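Local coordinates for protein ATP phosphoribosyltransferase regulatory subunit (Lactococcus lactis, PDB 1Z7M) that serves as the regulatory subunit required for the first step of histidine biosynthesis and may allow feedback regulation of ATP phosphoribosyltransferase by histidine, at residues V58-E64 with P104-L108; I179-F185 with L276-P280; L188-D193 with N218-L224. One frame throughout, in Å; residues are numbered along the deposited sequence.

Contact 1 of 3, residues V58-E64 with P104-L108; sequences VMPPSFE and PLVRL
Glu64 and Arg107 join the loop running into strand 63-65 to helix 102-111 through a buried salt bridge. The Glu64 side chain leaves its CB toward the helix and bends at chi2 (66°). Glu64 CG comes within 4.0 Å of Arg107 NH1. Its carboxyl carbon CD lies at the edge of the guanidinium, in the plane of that group. Of the two oxygens, Glu64 OE1 rests against Pro104, 4.0 Å from CB of that residue. OE2 does the binding and takes both terminal nitrogens of the arginine. Glu64 OE2 is 3.1 Å from Arg107 NH2 and 3.0 Å from Arg107 NH1, the second bond being weak. The carboxylate and guanidinium planes are 69° apart, and NH2 meets OE2 from above the carboxylate plane. This is therefore a fork on one oxygen, not a flat pairing of two oxygens with two nitrogens. CG of Pro61 also sits at the guanidinium edge.

The rest of the contact is apolar. CB of Pro60 meets CG of Pro104 at 3.8 Å, and CG of Pro60 touches CD2 of Leu105. Val58 sets both methyls on that same CD2, with CG1 at 3.5 Å from Leu105 CD2. Its CG2 meets CD2 of Leu108 tip to tip. Tyr120 of strand 118-127 packs on Val58, Leu105 and Leu108.

Segment 58-64 follows helix 33-52 and strand 56-57, consistent with the motif 1 region of class II synthetases. As there, it borders a dimer interface: Ser62 is hydrogen-bonded to Glu139 of the second subunit. The chemistry implies a hydrophobic seam of prolines and branched side chains, closed by an ion pair whose negative charge is probably drawn toward OE2.

Contact 2 of 3, residues I179-F185 with L276-P280; sequences IGSAKFF and LGMVP
OG of Ser181 is held by two groups. It accepts a capping bond from Phe184 N, with 3.2 Å between Ser181 OG and that nitrogen, and is hydrogen-bonded with Asp287. Ser181 is thus the N-cap of helix 182-191, at the point where strand 175-181 ends. The first turn of this helix presents two phenylalanine rings to the loop 276-280, and each ring receives an aliphatic group over one face.

Leu276 crosses Phe184 at about a right angle. Leu276 CD2 stands almost exactly over the middle of the ring, 3.7 Å from the Phe184 centroid and 5° off the normal, a CH-pi contact. CB of Leu276 meets CE2 of Phe184 beside it. Phe185 carries the second CH-pi contact. Pro280 CD lies 3.4 Å from the centroid of the Phe185 ring, 13° off the normal, and CG follows toward CD2 of the ring. With CG anti to the backbone N (chi1 165°), Phe185 directs its ring at the proline. CG1 of Val279 approaches CE1 of Phe185 at 4.2 Å. CB of Ala182, at the start of the helix, packs on CG of Pro280 at 4.1 Å.

Met278 turns to the strand instead. Its chain runs straight as far as the sulfur and bends at chi3. Met278 SD comes 4.1 Å from Gly180 N, and the terminal methyl CE lies near the carbonyl carbon of Ile179. The Met278 side chain is also about 4 Å from a bound phosphate ion, probably from the crystallisation liquor.

No hydrogen bond crosses between 179-185 and 276-280. The loop is therefore seated by CH-pi and van der Waals contacts on the strand-to-helix junction, while the polar bonds of the junction fix the start of the helix that supplies both rings.

Contact 3 of 3, residues L188-D193 with N218-L224; sequences LCQLAD and NNFSKEL
The end of helix 182-191 meets the loop and first turn that start helix 222-231, within the helical block between strands 175-181 and 272-274, consistent with the insertion seen in histidyl-tRNA synthetase relatives. Helix 182-191 finishes in an inverse gamma turn centred on Ala192. Against it, the loop 218-221 leads into helix 222-231.

The Phe220 ring packs on the turn. Phe220 CE2 lies 3.4 Å from CA of Ala192 and 3.6 Å from the carbonyl O of Leu191. The backbone N of Asp193 sits at the edge of the ring, near its plane. CB of Ala192 reaches CZ of Phe220 at 4.0 Å. Within its own loop, Asn218 places CB over one face of the ring, toward the rim. Phe214 also meets the Phe220 ring.

Leu224 packs beside the ring. With its CG anti to the backbone N (chi1 -172°), it carries both methyls toward the end of helix 182-191. Leu224 CD2 comes 3.5 Å from Leu191 O. Leu224 CD1 touches both CB of Leu191 and CD1 of Leu188, 4.2 Å from the latter. Leu188 also packs on Leu227, Leu228 and Ile231, further along helix 222-231.

At the more exposed side, Asp193 and Asn218 cross with their carboxylate and amide planes 67° apart. OD2 of Asp193 is 3.3 Å from ND2 of Asn218, but the angle is too poor for a hydrogen bond. Ser221 caps helix 222-231: its OG donates to OE1 of Glu223 and accepts from Leu224 N, a nearly straight bond of 3.1 Å at 175°.

How the contacts relate
Contact 1 comes first along the chain; contact 3 lies between the two segments of contact 2. Contacts 2 and 3 share helix 182-191, contact 2 at its start and contact 3 at its end, with centres 16 Å apart. Contact 1 lies on the other side of the chain's centre, 29 Å from contact 2 and 43 Å from contact 3, centre to centre. It packs helix 102-111 beside strand 118-127 of the main sheet, near the second subunit. The main sheet thus spans from the subunit interface at contact 1 to the helical block that begins at contact 2.

Contact 1 of 3, residues V58-E64 with P104-L108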
loop_
_atom_site.group_PDB
_atom_site.type_symbol
_atom_site.label_atom_id
_atom_site.label_comp_id
_atom_site.label_asym_id
_atom_site.label_seq_id
_atom_site.Cartn_x
_atom_site.Cartn_y
_atom_site.Cartn_z
ATOM N N VAL B 58 23.943 -15.334 7.490
ATOM C CA VAL B 58 23.577 -13.983 7.088
ATOM C C VAL B 58 22.074 -13.806 7.278
ATOM O O VAL B 58 21.308 -14.762 7.166
ATOM C CB VAL B 58 23.927 -13.709 5.620
ATOM C CG1 VAL B 58 23.943 -14.997 4.847
ATOM C CG2 VAL B 58 22.902 -12.758 5.013
ATOM N N MET B 59 21.649 -12.590 7.592
ATOM C CA MET B 59 20.233 -12.342 7.776
ATOM C C MET B 59 19.832 -11.342 6.708
ATOM O O MET B 59 20.140 -10.150 6.813
ATOM C CB MET B 59 19.986 -11.799 9.179
ATOM C CG MET B 59 20.212 -12.859 10.232
ATOM S SD MET B 59 20.179 -12.245 11.897
ATOM C CE MET B 59 18.506 -11.755 12.053
ATOM N N PRO B 60 19.166 -11.821 5.643
ATOM C CA PRO B 60 18.747 -10.939 4.560
ATOM C C PRO B 60 17.686 -10.001 5.080
ATOM O O PRO B 60 16.993 -10.317 6.049
ATOM C CB PRO B 60 18.183 -11.902 3.522
ATOM C CG PRO B 60 18.745 -13.228 3.900
ATOM C CD PRO B 60 18.706 -13.189 5.386
ATOM N N PRO B 61 17.537 -8.837 4.435
ATOM C CA PRO B 61 16.551 -7.828 4.822
ATOM C C PRO B 61 15.138 -8.388 4.687
ATOM O O PRO B 61 14.901 -9.311 3.905
ATOM C CB PRO B 61 16.832 -6.701 3.849
ATOM C CG PRO B 61 17.280 -7.441 2.640
ATOM C CD PRO B 61 18.214 -8.453 3.189
ATOM N N SER B 62 14.204 -7.831 5.450
ATOM C CA SER B 62 12.823 -8.301 5.415
ATOM C C SER B 62 12.078 -7.871 4.164
ATOM O O SER B 62 11.171 -8.562 3.717
ATOM C CB SER B 62 12.072 -7.812 6.653
ATOM O OG SER B 62 12.568 -8.434 7.833
ATOM N N PHE B 63 12.448 -6.725 3.605
ATOM C CA PHE B 63 11.798 -6.249 2.393
ATOM C C PHE B 63 12.784 -6.050 1.260
ATOM O O PHE B 63 13.935 -5.653 1.461
ATOM C CB PHE B 63 11.077 -4.930 2.625
ATOM C CG PHE B 63 10.083 -4.972 3.735
ATOM C CD1 PHE B 63 10.463 -4.654 5.030
ATOM C CD2 PHE B 63 8.759 -5.328 3.492
ATOM C CE1 PHE B 63 9.545 -4.687 6.062
ATOM C CE2 PHE B 63 7.836 -5.364 4.517
ATOM C CZ PHE B 63 8.227 -5.045 5.803
ATOM N N GLU B 64 12.301 -6.304 0.054
ATOM C CA GLU B 64 13.100 -6.162 -1.143
ATOM C C GLU B 64 12.251 -5.389 -2.171
ATOM O O GLU B 64 11.043 -5.243 -1.991
ATOM C CB GLU B 64 13.453 -7.563 -1.642
ATOM C CG GLU B 64 14.897 -7.751 -2.036
ATOM C CD GLU B 64 15.865 -7.640 -0.871
ATOM O OE1 GLU B 64 16.020 -8.626 -0.121
ATOM O OE2 GLU B 64 16.470 -6.559 -0.710
ATOM N N PRO B 104 18.979 -12.780 -2.254
ATOM C CA PRO B 104 19.697 -11.797 -1.437
ATOM C C PRO B 104 21.105 -12.238 -1.026
ATOM O O PRO B 104 21.979 -11.406 -0.815
ATOM C CB PRO B 104 18.757 -11.580 -0.250
ATOM C CG PRO B 104 18.071 -12.889 -0.126
ATOM C CD PRO B 104 17.778 -13.269 -1.557
ATOM N N LEU B 105 21.327 -13.542 -0.922
ATOM C CA LEU B 105 22.641 -14.033 -0.562
ATOM C C LEU B 105 23.546 -13.960 -1.790
ATOM O O LEU B 105 24.763 -13.772 -1.680
ATOM C CB LEU B 105 22.567 -15.474 -0.058
ATOM C CG LEU B 105 21.690 -15.797 1.152
ATOM C CD1 LEU B 105 22.161 -17.080 1.791
ATOM C CD2 LEU B 105 21.767 -14.691 2.163
ATOM N N VAL B 106 22.958 -14.122 -2.969
ATOM C CA VAL B 106 23.741 -14.059 -4.184
ATOM C C VAL B 106 24.150 -12.619 -4.423
ATOM O O VAL B 106 25.227 -12.358 -4.946
ATOM C CB VAL B 106 22.957 -14.579 -5.385
ATOM C CG1 VAL B 106 23.682 -14.238 -6.659
ATOM C CG2 VAL B 106 22.804 -16.069 -5.280
ATOM N N ARG B 107 23.293 -11.680 -4.038
ATOM C CA ARG B 107 23.607 -10.263 -4.201
ATOM C C ARG B 107 24.756 -9.895 -3.260
ATOM O O ARG B 107 25.695 -9.199 -3.646
ATOM C CB ARG B 107 22.381 -9.407 -3.879
ATOM C CG ARG B 107 22.616 -7.905 -3.978
ATOM C CD ARG B 107 21.358 -7.137 -3.611
ATOM N NE ARG B 107 20.900 -7.472 -2.266
ATOM C CZ ARG B 107 19.639 -7.373 -1.859
ATOM N NH1 ARG B 107 18.708 -6.945 -2.699
ATOM N NH2 ARG B 107 19.309 -7.704 -0.616
ATOM N N LEU B 108 24.671 -10.370 -2.020
ATOM C CA LEU B 108 25.703 -10.099 -1.028
ATOM C C LEU B 108 27.066 -10.504 -1.593
ATOM O O LEU B 108 28.066 -9.799 -1.431
ATOM C CB LEU B 108 25.418 -10.887 0.259
ATOM C CG LEU B 108 26.502 -10.829 1.338
ATOM C CD1 LEU B 108 26.730 -9.395 1.726
ATOM C CD2 LEU B 108 26.106 -11.640 2.545
#

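Contact 2 of 3, residues I179-F185 with L276-P280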
loop_
_atom_site.group_PDB
_atom_site.type_symbol
_atom_site.label_atom_id
_atom_site.label_comp_id
_atom_site.label_asym_id
_atom_site.label_seq_id
_atom_site.Cartn_x
_atom_site.Cartn_y
_atom_site.Cartn_z
ATOM N N ILE B 179 19.270 -37.461 -6.825
ATOM C CA ILE B 179 20.093 -36.532 -7.583
ATOM C C ILE B 179 19.771 -36.605 -9.065
ATOM O O ILE B 179 19.288 -37.622 -9.565
ATOM C CB ILE B 179 21.576 -36.804 -7.391
ATOM C CG1 ILE B 179 21.899 -38.244 -7.779
ATOM C CG2 ILE B 179 21.954 -36.541 -5.964
ATOM C CD1 ILE B 179 23.373 -38.567 -7.679
ATOM N N GLY B 180 20.042 -35.516 -9.767
ATOM C CA GLY B 180 19.756 -35.480 -11.185
ATOM C C GLY B 180 20.640 -34.507 -11.937
ATOM O O GLY B 180 21.551 -33.907 -11.358
ATOM N N SER B 181 20.361 -34.351 -13.228
ATOM C CA SER B 181 21.137 -33.458 -14.075
ATOM C C SER B 181 20.299 -32.631 -15.052
ATOM O O SER B 181 19.578 -33.178 -15.883
ATOM C CB SER B 181 22.152 -34.274 -14.856
ATOM O OG SER B 181 22.879 -33.445 -15.741
ATOM N N ALA B 182 20.406 -31.308 -14.944
ATOM C CA ALA B 182 19.672 -30.414 -15.819
ATOM C C ALA B 182 20.209 -30.629 -17.220
ATOM O O ALA B 182 19.476 -30.572 -18.202
ATOM C CB ALA B 182 19.888 -28.973 -15.396
ATOM N N LYS B 183 21.504 -30.894 -17.301
ATOM C CA LYS B 183 22.172 -31.113 -18.575
ATOM C C LYS B 183 21.653 -32.360 -19.298
ATOM O O LYS B 183 21.527 -32.368 -20.521
ATOM C CB LYS B 183 23.674 -31.221 -18.334
ATOM C CG LYS B 183 24.540 -30.647 -19.441
ATOM C CD LYS B 183 26.021 -30.709 -19.052
ATOM C CE LYS B 183 26.964 -30.345 -20.209
ATOM N NZ LYS B 183 26.852 -31.272 -21.393
ATOM N N PHE B 184 21.365 -33.415 -18.547
ATOM C CA PHE B 184 20.840 -34.643 -19.123
ATOM C C PHE B 184 19.386 -34.345 -19.487
ATOM O O PHE B 184 18.912 -34.747 -20.550
ATOM C CB PHE B 184 20.920 -35.770 -18.094
ATOM C CG PHE B 184 20.293 -37.077 -18.540
ATOM C CD1 PHE B 184 21.092 -38.150 -18.933
ATOM C CD2 PHE B 184 18.906 -37.248 -18.530
ATOM C CE1 PHE B 184 20.522 -39.364 -19.304
ATOM C CE2 PHE B 184 18.328 -38.462 -18.903
ATOM C CZ PHE B 184 19.133 -39.517 -19.288
ATOM N N PHE B 185 18.677 -33.638 -18.606
ATOM C CA PHE B 185 17.289 -33.283 -18.868
ATOM C C PHE B 185 17.259 -32.525 -20.181
ATOM O O PHE B 185 16.503 -32.866 -21.084
ATOM C CB PHE B 185 16.730 -32.379 -17.768
ATOM C CG PHE B 185 15.434 -31.698 -18.144
ATOM C CD1 PHE B 185 14.230 -32.398 -18.116
ATOM C CD2 PHE B 185 15.424 -30.359 -18.533
ATOM C CE1 PHE B 185 13.049 -31.778 -18.463
ATOM C CE2 PHE B 185 14.247 -29.737 -18.881
ATOM C CZ PHE B 185 13.056 -30.445 -18.846
ATOM N N LEU B 276 16.665 -39.780 -13.508
ATOM C CA LEU B 276 16.915 -39.174 -14.803
ATOM C C LEU B 276 15.632 -38.541 -15.329
ATOM O O LEU B 276 15.605 -37.983 -16.420
ATOM C CB LEU B 276 17.425 -40.233 -15.781
ATOM C CG LEU B 276 18.791 -40.835 -15.454
ATOM C CD1 LEU B 276 19.107 -41.973 -16.410
ATOM C CD2 LEU B 276 19.837 -39.749 -15.542
ATOM N N GLY B 277 14.566 -38.636 -14.542
ATOM C CA GLY B 277 13.303 -38.060 -14.957
ATOM C C GLY B 277 12.982 -36.809 -14.171
ATOM O O GLY B 277 11.864 -36.310 -14.213
ATOM N N MET B 278 13.973 -36.303 -13.453
ATOM C CA MET B 278 13.818 -35.109 -12.644
ATOM C C MET B 278 13.765 -33.865 -13.516
ATOM O O MET B 278 14.637 -33.668 -14.357
ATOM C CB MET B 278 14.993 -35.013 -11.681
ATOM C CG MET B 278 14.959 -33.826 -10.766
ATOM S SD MET B 278 16.364 -33.805 -9.642
ATOM C CE MET B 278 15.790 -34.968 -8.397
ATOM N N VAL B 279 12.745 -33.029 -13.325
ATOM C CA VAL B 279 12.603 -31.785 -14.096
ATOM C C VAL B 279 13.195 -30.628 -13.280
ATOM O O VAL B 279 12.755 -30.358 -12.165
ATOM C CB VAL B 279 11.126 -31.455 -14.379
ATOM C CG1 VAL B 279 11.042 -30.176 -15.123
ATOM C CG2 VAL B 279 10.472 -32.548 -15.167
ATOM N N PRO B 280 14.187 -29.921 -13.834
ATOM C CA PRO B 280 14.841 -28.794 -13.154
ATOM C C PRO B 280 13.816 -27.828 -12.578
ATOM O O PRO B 280 12.948 -27.348 -13.304
ATOM C CB PRO B 280 15.648 -28.132 -14.260
ATOM C CG PRO B 280 15.820 -29.183 -15.268
ATOM C CD PRO B 280 14.550 -29.962 -15.253
#

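Contact 3 of 3, residues L188-D193 with N218-L224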
loop_
_atom_site.group_PDB
_atom_site.type_symbol
_atom_site.label_atom_id
_atom_site.label_comp_id
_atom_site.label_asym_id
_atom_site.label_seq_id
_atom_site.Cartn_x
_atom_site.Cartn_y
_atom_site.Cartn_z
ATOM N N LEU B 188 18.064 -34.566 -23.218
ATOM C CA LEU B 188 16.950 -35.458 -23.491
ATOM C C LEU B 188 15.850 -34.743 -24.269
ATOM O O LEU B 188 15.236 -35.313 -25.173
ATOM C CB LEU B 188 16.405 -35.990 -22.169
ATOM C CG LEU B 188 15.415 -37.144 -22.242
ATOM C CD1 LEU B 188 16.090 -38.370 -22.815
ATOM C CD2 LEU B 188 14.896 -37.429 -20.865
ATOM N N CYS B 189 15.605 -33.491 -23.907
ATOM C CA CYS B 189 14.587 -32.694 -24.571
ATOM C C CYS B 189 14.974 -32.404 -26.006
ATOM O O CYS B 189 14.133 -32.406 -26.907
ATOM C CB CYS B 189 14.374 -31.376 -23.833
ATOM S SG CYS B 189 13.330 -31.532 -22.411
ATOM N N GLN B 190 16.254 -32.161 -26.229
ATOM C CA GLN B 190 16.707 -31.866 -27.572
ATOM C C GLN B 190 16.520 -33.097 -28.473
ATOM O O GLN B 190 16.039 -32.991 -29.600
ATOM C CB GLN B 190 18.166 -31.418 -27.526
ATOM C CG GLN B 190 18.525 -30.347 -28.548
ATOM C CD GLN B 190 19.221 -30.929 -29.771
ATOM O OE1 GLN B 190 20.143 -31.729 -29.651
ATOM N NE2 GLN B 190 18.788 -30.520 -30.949
ATOM N N LEU B 191 16.869 -34.272 -27.974
ATOM C CA LEU B 191 16.709 -35.473 -28.775
ATOM C C LEU B 191 15.244 -35.852 -28.931
ATOM O O LEU B 191 14.878 -36.515 -29.883
ATOM C CB LEU B 191 17.467 -36.641 -28.144
ATOM C CG LEU B 191 18.951 -36.418 -27.851
ATOM C CD1 LEU B 191 19.520 -37.643 -27.163
ATOM C CD2 LEU B 191 19.696 -36.120 -29.132
ATOM N N ALA B 192 14.397 -35.453 -27.994
ATOM C CA ALA B 192 12.993 -35.802 -28.111
ATOM C C ALA B 192 12.258 -34.812 -29.008
ATOM O O ALA B 192 11.205 -34.291 -28.635
ATOM C CB ALA B 192 12.346 -35.850 -26.738
ATOM N N ASP B 193 12.824 -34.551 -30.185
ATOM C CA ASP B 193 12.228 -33.642 -31.158
ATOM C C ASP B 193 12.226 -32.198 -30.639
ATOM O O ASP B 193 11.389 -31.383 -31.032
ATOM C CB ASP B 193 10.806 -34.119 -31.482
ATOM C CG ASP B 193 10.232 -33.491 -32.750
ATOM O OD1 ASP B 193 10.910 -33.481 -33.807
ATOM O OD2 ASP B 193 9.073 -33.027 -32.693
ATOM N N ASN B 218 5.988 -39.349 -32.807
ATOM C CA ASN B 218 7.349 -39.211 -33.344
ATOM C C ASN B 218 8.054 -40.454 -33.895
ATOM O O ASN B 218 7.513 -41.553 -33.876
ATOM C CB ASN B 218 8.252 -38.567 -32.297
ATOM C CG ASN B 218 8.022 -37.087 -32.181
ATOM O OD1 ASN B 218 6.967 -36.638 -31.730
ATOM N ND2 ASN B 218 9.008 -36.309 -32.606
ATOM N N ASN B 219 9.275 -40.259 -34.383
ATOM C CA ASN B 219 10.048 -41.349 -34.951
ATOM C C ASN B 219 11.314 -41.554 -34.153
ATOM O O ASN B 219 12.397 -41.544 -34.721
ATOM C CB ASN B 219 10.451 -41.037 -36.394
ATOM C CG ASN B 219 9.283 -40.619 -37.266
ATOM O OD1 ASN B 219 8.117 -40.869 -36.938
ATOM N ND2 ASN B 219 9.594 -39.986 -38.400
ATOM N N PHE B 220 11.190 -41.742 -32.844
ATOM C CA PHE B 220 12.363 -41.919 -31.994
ATOM C C PHE B 220 13.003 -43.269 -32.165
ATOM O O PHE B 220 12.317 -44.270 -32.373
ATOM C CB PHE B 220 12.004 -41.753 -30.529
ATOM C CG PHE B 220 11.457 -40.426 -30.201
ATOM C CD1 PHE B 220 10.270 -40.319 -29.508
ATOM C CD2 PHE B 220 12.119 -39.273 -30.598
ATOM C CE1 PHE B 220 9.746 -39.089 -29.217
ATOM C CE2 PHE B 220 11.602 -38.030 -30.313
ATOM C CZ PHE B 220 10.413 -37.936 -29.621
ATOM N N SER B 221 14.327 -43.294 -32.050
ATOM C CA SER B 221 15.064 -44.533 -32.189
ATOM C C SER B 221 14.528 -45.473 -31.133
ATOM O O SER B 221 13.860 -45.049 -30.202
ATOM C CB SER B 221 16.561 -44.302 -31.978
ATOM O OG SER B 221 16.922 -44.401 -30.620
ATOM N N LYS B 222 14.799 -46.756 -31.280
ATOM C CA LYS B 222 14.339 -47.723 -30.304
ATOM C C LYS B 222 15.010 -47.443 -28.953
ATOM O O LYS B 222 14.417 -47.640 -27.901
ATOM C CB LYS B 222 14.602 -49.147 -30.797
ATOM C CG LYS B 222 14.149 -50.231 -29.833
ATOM C CD LYS B 222 14.440 -51.617 -30.383
ATOM C CE LYS B 222 13.987 -52.701 -29.419
ATOM N NZ LYS B 222 14.266 -54.065 -29.945
ATOM N N GLU B 223 16.255 -46.981 -28.989
ATOM C CA GLU B 223 16.982 -46.658 -27.766
ATOM C C GLU B 223 16.325 -45.515 -27.005
ATOM O O GLU B 223 16.054 -45.642 -25.823
ATOM C CB GLU B 223 18.421 -46.234 -28.064
ATOM C CG GLU B 223 19.285 -47.284 -28.707
ATOM C CD GLU B 223 18.780 -47.652 -30.081
ATOM O OE1 GLU B 223 18.634 -46.742 -30.931
ATOM O OE2 GLU B 223 18.527 -48.852 -30.311
ATOM N N LEU B 224 16.099 -44.388 -27.675
ATOM C CA LEU B 224 15.482 -43.226 -27.039
ATOM C C LEU B 224 14.100 -43.582 -26.486
ATOM O O LEU B 224 13.732 -43.167 -25.387
ATOM C CB LEU B 224 15.362 -42.073 -28.046
ATOM C CG LEU B 224 14.906 -40.714 -27.513
ATOM C CD1 LEU B 224 15.965 -40.185 -26.564
ATOM C CD2 LEU B 224 14.684 -39.738 -28.648
#